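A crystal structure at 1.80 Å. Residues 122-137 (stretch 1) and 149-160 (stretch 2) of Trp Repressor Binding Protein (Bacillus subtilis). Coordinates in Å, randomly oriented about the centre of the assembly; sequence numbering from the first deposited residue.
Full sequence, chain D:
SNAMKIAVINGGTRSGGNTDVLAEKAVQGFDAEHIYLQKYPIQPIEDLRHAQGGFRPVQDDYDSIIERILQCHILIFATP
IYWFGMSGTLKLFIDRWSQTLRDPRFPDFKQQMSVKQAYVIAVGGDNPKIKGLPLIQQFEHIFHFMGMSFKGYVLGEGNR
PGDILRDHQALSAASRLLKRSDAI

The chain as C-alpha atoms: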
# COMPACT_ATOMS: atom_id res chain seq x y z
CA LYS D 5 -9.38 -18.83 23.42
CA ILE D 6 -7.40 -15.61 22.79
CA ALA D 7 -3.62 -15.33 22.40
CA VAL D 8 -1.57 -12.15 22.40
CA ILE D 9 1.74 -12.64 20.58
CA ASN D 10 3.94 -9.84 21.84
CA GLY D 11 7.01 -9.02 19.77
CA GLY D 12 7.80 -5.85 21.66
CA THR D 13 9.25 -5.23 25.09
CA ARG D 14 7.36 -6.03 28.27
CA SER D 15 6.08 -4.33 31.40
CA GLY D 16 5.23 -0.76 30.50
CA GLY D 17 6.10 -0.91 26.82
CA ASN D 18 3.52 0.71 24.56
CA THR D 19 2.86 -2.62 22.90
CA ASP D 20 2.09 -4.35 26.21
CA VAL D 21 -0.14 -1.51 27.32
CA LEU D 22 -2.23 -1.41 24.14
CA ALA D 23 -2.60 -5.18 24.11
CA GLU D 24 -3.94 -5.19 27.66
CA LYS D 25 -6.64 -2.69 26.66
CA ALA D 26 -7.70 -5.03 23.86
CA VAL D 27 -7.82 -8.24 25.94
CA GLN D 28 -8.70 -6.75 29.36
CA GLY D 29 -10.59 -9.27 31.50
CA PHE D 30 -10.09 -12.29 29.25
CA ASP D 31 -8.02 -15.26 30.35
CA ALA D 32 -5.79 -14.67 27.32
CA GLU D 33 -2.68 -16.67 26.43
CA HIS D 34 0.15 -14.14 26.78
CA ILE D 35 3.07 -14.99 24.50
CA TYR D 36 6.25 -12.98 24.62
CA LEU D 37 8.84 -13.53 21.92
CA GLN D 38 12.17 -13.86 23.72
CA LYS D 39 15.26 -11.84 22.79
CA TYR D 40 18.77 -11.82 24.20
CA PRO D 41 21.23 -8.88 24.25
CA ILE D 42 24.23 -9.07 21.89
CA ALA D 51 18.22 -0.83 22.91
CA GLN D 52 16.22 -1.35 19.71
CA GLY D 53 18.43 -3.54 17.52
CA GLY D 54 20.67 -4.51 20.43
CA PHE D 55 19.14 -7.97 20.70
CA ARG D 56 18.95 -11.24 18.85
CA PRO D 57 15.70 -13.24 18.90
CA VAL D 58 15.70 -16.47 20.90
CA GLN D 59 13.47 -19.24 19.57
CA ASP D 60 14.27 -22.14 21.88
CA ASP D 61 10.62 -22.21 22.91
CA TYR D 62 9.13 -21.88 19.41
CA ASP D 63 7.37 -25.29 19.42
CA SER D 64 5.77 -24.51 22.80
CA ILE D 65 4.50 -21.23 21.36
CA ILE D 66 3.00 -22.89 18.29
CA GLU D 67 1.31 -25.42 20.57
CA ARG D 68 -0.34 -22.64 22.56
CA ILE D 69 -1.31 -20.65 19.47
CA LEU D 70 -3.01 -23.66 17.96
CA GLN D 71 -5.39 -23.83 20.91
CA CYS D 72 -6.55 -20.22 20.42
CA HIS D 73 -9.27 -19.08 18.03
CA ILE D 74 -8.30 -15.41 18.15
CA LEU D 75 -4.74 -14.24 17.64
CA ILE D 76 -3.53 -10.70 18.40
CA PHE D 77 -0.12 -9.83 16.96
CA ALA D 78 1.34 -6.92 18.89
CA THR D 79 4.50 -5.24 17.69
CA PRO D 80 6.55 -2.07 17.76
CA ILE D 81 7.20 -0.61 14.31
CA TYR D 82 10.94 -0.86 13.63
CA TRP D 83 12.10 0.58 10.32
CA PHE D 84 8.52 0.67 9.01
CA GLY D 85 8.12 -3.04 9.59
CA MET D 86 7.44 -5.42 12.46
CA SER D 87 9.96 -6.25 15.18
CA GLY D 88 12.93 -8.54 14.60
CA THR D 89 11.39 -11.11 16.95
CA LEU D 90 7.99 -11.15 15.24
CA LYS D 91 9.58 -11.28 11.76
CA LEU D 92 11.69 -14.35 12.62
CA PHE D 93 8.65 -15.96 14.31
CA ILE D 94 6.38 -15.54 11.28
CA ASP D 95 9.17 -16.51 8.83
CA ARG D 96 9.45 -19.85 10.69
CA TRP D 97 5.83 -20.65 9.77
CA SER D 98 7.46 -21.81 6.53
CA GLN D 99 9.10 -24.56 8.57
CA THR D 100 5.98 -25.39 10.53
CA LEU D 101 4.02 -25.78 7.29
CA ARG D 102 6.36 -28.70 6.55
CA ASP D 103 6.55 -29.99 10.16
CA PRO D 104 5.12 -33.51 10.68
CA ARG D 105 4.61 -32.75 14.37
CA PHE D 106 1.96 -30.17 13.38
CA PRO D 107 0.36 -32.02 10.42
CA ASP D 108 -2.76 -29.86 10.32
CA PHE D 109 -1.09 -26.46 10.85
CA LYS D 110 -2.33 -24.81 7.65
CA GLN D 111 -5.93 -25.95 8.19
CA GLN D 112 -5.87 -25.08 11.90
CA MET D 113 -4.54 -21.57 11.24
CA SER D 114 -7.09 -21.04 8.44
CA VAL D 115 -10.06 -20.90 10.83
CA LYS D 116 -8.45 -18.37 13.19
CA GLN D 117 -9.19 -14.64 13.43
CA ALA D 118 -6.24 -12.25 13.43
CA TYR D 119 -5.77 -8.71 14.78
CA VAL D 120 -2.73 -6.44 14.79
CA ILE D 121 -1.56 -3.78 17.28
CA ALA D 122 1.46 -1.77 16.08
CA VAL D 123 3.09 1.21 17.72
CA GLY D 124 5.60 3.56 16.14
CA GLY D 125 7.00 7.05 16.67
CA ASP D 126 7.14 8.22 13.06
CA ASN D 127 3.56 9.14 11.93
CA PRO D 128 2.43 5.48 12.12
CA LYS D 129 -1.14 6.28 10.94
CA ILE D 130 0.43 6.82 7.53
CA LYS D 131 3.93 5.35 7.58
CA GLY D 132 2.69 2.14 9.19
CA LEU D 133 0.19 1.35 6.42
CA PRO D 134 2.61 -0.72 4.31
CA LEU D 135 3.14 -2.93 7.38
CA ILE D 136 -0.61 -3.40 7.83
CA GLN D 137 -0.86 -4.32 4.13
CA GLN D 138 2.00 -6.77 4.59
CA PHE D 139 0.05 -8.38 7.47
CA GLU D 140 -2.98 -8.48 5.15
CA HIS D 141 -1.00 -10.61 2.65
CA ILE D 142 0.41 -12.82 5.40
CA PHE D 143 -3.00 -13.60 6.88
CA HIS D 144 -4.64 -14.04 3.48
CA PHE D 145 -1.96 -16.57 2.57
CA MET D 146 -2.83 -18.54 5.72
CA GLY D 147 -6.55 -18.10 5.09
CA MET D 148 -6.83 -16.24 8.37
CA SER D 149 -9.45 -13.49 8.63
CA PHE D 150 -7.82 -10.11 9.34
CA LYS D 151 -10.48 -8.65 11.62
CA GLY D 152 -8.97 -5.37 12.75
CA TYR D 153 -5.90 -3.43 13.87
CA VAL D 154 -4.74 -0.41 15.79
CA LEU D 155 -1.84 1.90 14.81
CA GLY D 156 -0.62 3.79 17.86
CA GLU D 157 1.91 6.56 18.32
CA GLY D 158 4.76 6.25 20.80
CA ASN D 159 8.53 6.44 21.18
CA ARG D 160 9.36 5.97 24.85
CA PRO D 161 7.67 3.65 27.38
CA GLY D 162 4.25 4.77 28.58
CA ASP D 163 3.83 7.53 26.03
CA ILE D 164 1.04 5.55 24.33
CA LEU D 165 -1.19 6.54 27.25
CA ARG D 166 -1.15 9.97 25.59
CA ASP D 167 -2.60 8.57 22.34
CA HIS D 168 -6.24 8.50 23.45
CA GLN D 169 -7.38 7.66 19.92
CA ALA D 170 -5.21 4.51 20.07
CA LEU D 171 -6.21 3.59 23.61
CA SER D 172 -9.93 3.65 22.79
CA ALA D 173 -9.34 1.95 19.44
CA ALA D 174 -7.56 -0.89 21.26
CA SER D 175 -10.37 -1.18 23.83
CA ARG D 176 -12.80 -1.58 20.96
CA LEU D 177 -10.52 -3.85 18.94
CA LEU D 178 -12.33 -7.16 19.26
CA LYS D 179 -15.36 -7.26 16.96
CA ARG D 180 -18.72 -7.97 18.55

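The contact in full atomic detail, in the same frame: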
# COMPACT_ATOMS: atom_id res chain seq x y z
N ALA D 122 0.11 -2.22 16.42
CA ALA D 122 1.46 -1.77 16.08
C ALA D 122 1.67 -0.34 16.56
O ALA D 122 0.82 0.53 16.35
CB ALA D 122 1.70 -1.87 14.57
N VAL D 123 2.80 -0.11 17.19
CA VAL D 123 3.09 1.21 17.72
C VAL D 123 4.40 1.72 17.17
O VAL D 123 5.39 1.00 17.19
CB VAL D 123 3.19 1.17 19.27
CG1 VAL D 123 3.45 2.57 19.82
CG2 VAL D 123 1.92 0.59 19.86
N GLY D 124 4.40 2.96 16.70
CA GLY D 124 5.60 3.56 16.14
C GLY D 124 5.67 5.04 16.47
O GLY D 124 4.66 5.65 16.81
N GLY D 125 6.86 5.64 16.35
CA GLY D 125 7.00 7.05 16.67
C GLY D 125 7.13 7.98 15.48
O GLY D 125 7.33 9.19 15.64
N ASP D 126 7.00 7.42 14.28
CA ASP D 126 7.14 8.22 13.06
C ASP D 126 5.84 8.18 12.24
O ASP D 126 5.73 7.38 11.32
CB ASP D 126 8.31 7.65 12.25
CG ASP D 126 8.73 8.54 11.08
OD1 ASP D 126 8.11 9.60 10.85
OD2 ASP D 126 9.70 8.15 10.39
N ASN D 127 4.87 9.03 12.60
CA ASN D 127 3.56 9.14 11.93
C ASN D 127 3.03 7.79 11.43
O ASN D 127 2.72 7.60 10.25
CB ASN D 127 3.65 10.13 10.76
CG ASN D 127 2.28 10.58 10.28
OD1 ASN D 127 1.28 10.52 11.01
ND2 ASN D 127 2.23 11.08 9.05
N PRO D 128 2.90 6.84 12.36
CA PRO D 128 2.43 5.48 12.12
C PRO D 128 1.12 5.38 11.34
O PRO D 128 0.97 4.48 10.53
CB PRO D 128 2.28 4.90 13.53
CG PRO D 128 3.15 5.77 14.38
CD PRO D 128 3.00 7.13 13.80
N LYS D 129 0.18 6.29 11.60
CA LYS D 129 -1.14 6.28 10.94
C LYS D 129 -0.98 6.28 9.43
O LYS D 129 -1.86 5.81 8.71
CB LYS D 129 -1.98 7.50 11.37
CG LYS D 129 -1.38 8.84 10.89
CD LYS D 129 -2.04 10.05 11.56
CE LYS D 129 -3.17 10.57 10.72
NZ LYS D 129 -4.11 9.47 10.42
N ILE D 130 0.14 6.81 8.95
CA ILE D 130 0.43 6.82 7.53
C ILE D 130 1.62 5.93 7.19
O ILE D 130 1.54 5.07 6.30
CB ILE D 130 0.72 8.24 6.99
CG1 ILE D 130 -0.52 9.13 7.14
CG2 ILE D 130 1.15 8.16 5.54
CD1 ILE D 130 -1.73 8.64 6.34
N LYS D 131 2.74 6.11 7.89
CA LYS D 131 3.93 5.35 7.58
C LYS D 131 3.87 3.87 7.98
O LYS D 131 4.72 3.08 7.56
CB LYS D 131 5.15 6.03 8.19
CG LYS D 131 5.33 7.46 7.66
CD LYS D 131 6.63 8.12 8.10
CE LYS D 131 6.75 9.52 7.50
NZ LYS D 131 7.87 10.30 8.10
N GLY D 132 2.86 3.52 8.77
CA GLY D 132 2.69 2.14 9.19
C GLY D 132 1.71 1.38 8.30
O GLY D 132 1.47 0.19 8.51
N LEU D 133 1.15 2.05 7.29
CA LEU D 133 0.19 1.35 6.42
C LEU D 133 0.82 0.22 5.60
O LEU D 133 0.21 -0.83 5.43
CB LEU D 133 -0.55 2.35 5.52
CG LEU D 133 -1.39 3.36 6.33
CD1 LEU D 133 -2.19 4.26 5.40
CD2 LEU D 133 -2.33 2.63 7.28
N PRO D 134 2.05 0.41 5.07
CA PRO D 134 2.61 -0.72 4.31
C PRO D 134 2.70 -1.97 5.20
O PRO D 134 2.46 -3.09 4.73
CB PRO D 134 4.00 -0.21 3.92
CG PRO D 134 3.72 1.24 3.64
CD PRO D 134 2.82 1.64 4.83
N LEU D 135 3.04 -1.77 6.47
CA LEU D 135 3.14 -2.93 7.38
C LEU D 135 1.77 -3.61 7.54
O LEU D 135 1.65 -4.83 7.56
CB LEU D 135 3.68 -2.50 8.76
CG LEU D 135 3.56 -3.56 9.87
CD1 LEU D 135 4.33 -4.85 9.47
CD2 LEU D 135 4.16 -2.96 11.18
N ILE D 136 0.72 -2.82 7.68
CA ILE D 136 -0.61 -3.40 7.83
C ILE D 136 -0.95 -4.16 6.55
O ILE D 136 -1.53 -5.23 6.61
CB ILE D 136 -1.68 -2.31 8.12
CG1 ILE D 136 -1.35 -1.62 9.46
CG2 ILE D 136 -3.09 -2.92 8.19
CD1 ILE D 136 -1.30 -2.60 10.66
N GLN D 137 -0.57 -3.63 5.39
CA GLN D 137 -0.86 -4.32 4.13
C GLN D 137 -0.02 -5.59 4.00
O GLN D 137 -0.45 -6.57 3.38
CB GLN D 137 -0.63 -3.39 2.94
CG GLN D 137 -1.57 -2.20 2.95
CD GLN D 137 -1.30 -1.25 1.80
OE1 GLN D 137 -0.27 -0.57 1.77
NE2 GLN D 137 -2.21 -1.20 0.84
N SER D 149 -8.69 -14.72 8.80
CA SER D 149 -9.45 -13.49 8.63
C SER D 149 -8.79 -12.36 9.43
O SER D 149 -8.59 -12.47 10.63
CB SER D 149 -10.88 -13.68 9.12
OG SER D 149 -11.52 -14.69 8.37
N PHE D 150 -8.47 -11.27 8.74
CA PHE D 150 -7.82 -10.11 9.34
C PHE D 150 -8.97 -9.23 9.75
O PHE D 150 -9.50 -8.48 8.93
CB PHE D 150 -6.94 -9.41 8.29
CG PHE D 150 -6.00 -8.38 8.85
CD1 PHE D 150 -5.92 -8.14 10.22
CD2 PHE D 150 -5.20 -7.64 7.99
CE1 PHE D 150 -5.01 -7.16 10.72
CE2 PHE D 150 -4.30 -6.68 8.47
CZ PHE D 150 -4.21 -6.44 9.84
N LYS D 151 -9.33 -9.34 11.03
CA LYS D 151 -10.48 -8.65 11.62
C LYS D 151 -10.33 -7.20 12.04
O LYS D 151 -11.32 -6.47 12.10
CB LYS D 151 -10.98 -9.45 12.82
CG LYS D 151 -11.45 -10.87 12.48
CD LYS D 151 -12.68 -10.83 11.59
CE LYS D 151 -13.30 -12.22 11.46
NZ LYS D 151 -14.44 -12.25 10.50
N GLY D 152 -9.12 -6.76 12.36
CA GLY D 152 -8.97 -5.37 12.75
C GLY D 152 -7.57 -5.08 13.23
O GLY D 152 -6.79 -6.02 13.42
N TYR D 153 -7.23 -3.80 13.39
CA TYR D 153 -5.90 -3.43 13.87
C TYR D 153 -5.98 -2.07 14.52
O TYR D 153 -6.99 -1.37 14.43
CB TYR D 153 -4.90 -3.35 12.71
CG TYR D 153 -5.27 -2.29 11.69
CD1 TYR D 153 -4.85 -0.96 11.83
CD2 TYR D 153 -6.10 -2.62 10.62
CE1 TYR D 153 -5.27 0.02 10.91
CE2 TYR D 153 -6.51 -1.66 9.70
CZ TYR D 153 -6.10 -0.35 9.86
OH TYR D 153 -6.54 0.56 8.92
N VAL D 154 -4.89 -1.71 15.18
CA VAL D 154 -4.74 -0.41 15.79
C VAL D 154 -3.31 0.08 15.52
O VAL D 154 -2.35 -0.66 15.72
CB VAL D 154 -4.97 -0.46 17.33
CG1 VAL D 154 -4.75 0.94 17.93
CG2 VAL D 154 -6.38 -0.96 17.64
N LEU D 155 -3.17 1.32 15.02
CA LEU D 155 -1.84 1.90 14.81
C LEU D 155 -1.74 2.98 15.88
O LEU D 155 -2.56 3.90 15.90
CB LEU D 155 -1.71 2.53 13.43
CG LEU D 155 -1.50 1.55 12.27
CD1 LEU D 155 -1.71 2.29 10.94
CD2 LEU D 155 -0.07 0.99 12.33
N GLY D 156 -0.77 2.84 16.77
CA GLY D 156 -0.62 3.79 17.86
C GLY D 156 0.68 4.55 17.78
O GLY D 156 1.65 4.07 17.21
N GLU D 157 0.71 5.73 18.37
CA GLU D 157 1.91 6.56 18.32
C GLU D 157 2.66 6.56 19.65
O GLU D 157 2.07 6.79 20.71
CB GLU D 157 1.50 7.98 17.92
CG GLU D 157 2.65 8.92 17.63
CD GLU D 157 2.18 10.14 16.86
OE1 GLU D 157 1.19 10.77 17.29
OE2 GLU D 157 2.81 10.46 15.83
N GLY D 158 3.96 6.30 19.59
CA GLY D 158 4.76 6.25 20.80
C GLY D 158 6.22 6.00 20.51
O GLY D 158 6.56 5.29 19.57
N ASN D 159 7.08 6.59 21.33
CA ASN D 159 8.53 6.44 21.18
C ASN D 159 9.16 5.84 22.43
O ASN D 159 9.92 4.87 22.36
CB ASN D 159 9.18 7.80 20.90
CG ASN D 159 9.19 8.16 19.43
OD1 ASN D 159 9.79 7.46 18.62
ND2 ASN D 159 8.52 9.25 19.08
N ARG D 160 8.83 6.43 23.57
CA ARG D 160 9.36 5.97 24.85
C ARG D 160 8.25 5.32 25.66
O ARG D 160 7.08 5.65 25.50
CB ARG D 160 9.94 7.16 25.62
CG ARG D 160 10.86 8.05 24.79
CD ARG D 160 11.98 7.25 24.16
NE ARG D 160 12.77 8.06 23.24
CZ ARG D 160 13.80 7.59 22.53
NH1 ARG D 160 14.15 6.32 22.63
NH2 ARG D 160 14.47 8.41 21.72

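Stretch 2 runs as a strand from Ser149 to Glu157; it packs on the helices of stretch 1 at its start and middle and pairs with the parallel strand 122-124 near its end, and together the two stretches bury 733 Å². Ser149 lies out of reach, and contact begins with Phe150, whose side chain (chi1 t) is directed toward the helix. Its ring edge meets the backbone of Ile136, with Phe150 CE2 3.6 Å from Ile136 O, while Ile136 CG2 packs 4.0 Å from Phe150 CE2. Lys151 and Gly152 make no contact. Tyr153, chi1 p, then presents a ring face to the same isoleucine: Ile136 CG2 sits 4.0 Å from the centroid of the Tyr153 ring, close to the ring normal, in a CH-pi contact. The branched side chain of Ile136 thus serves both aromatic residues.

Val154 contributes mainly its carbonyl, accepting a hydrogen bond from Ala122 N (3.0 Å to Val154 O), which opens the parallel ladder. Leu155, paired with Ala122, points to the same face of the sheet and packs against both helices. Leu155 CD1 lies 3.7 Å from Leu133 CD2 and 3.5 Å from Pro128 O, and Leu155 CD2 lies 4.0 Å from Ala122 CB and 4.1 Å from Ile136 CG1. The small alanine and the longer leucine share this apolar layer.

Gly156 hydrogen-bonds to strand 122-124 through both its N and its O: Gly156 N donates to Ala122 O (2.8 Å), and Gly156 O accepts from Gly124 N (3.0 Å). Its partner Val123 points to the other face. Glu157, paired with Gly124, lies on the Ala122-Leu155 face, and Glu157 OE2 is 3.9 Å from Pro128 CD. Gly158 N donates the last hydrogen bond of the ladder, to Gly124 O (2.9 Å), and Val123 CG1 packs 3.8 Å from Gly158 N, so close that an ideal CB on Gly158 would lie 3.3 Å from Val123 CG1. Finally, Asn159 OD1 approaches Gly125 CA at 3.4 Å, occupying space that a side chain on Gly125 would need.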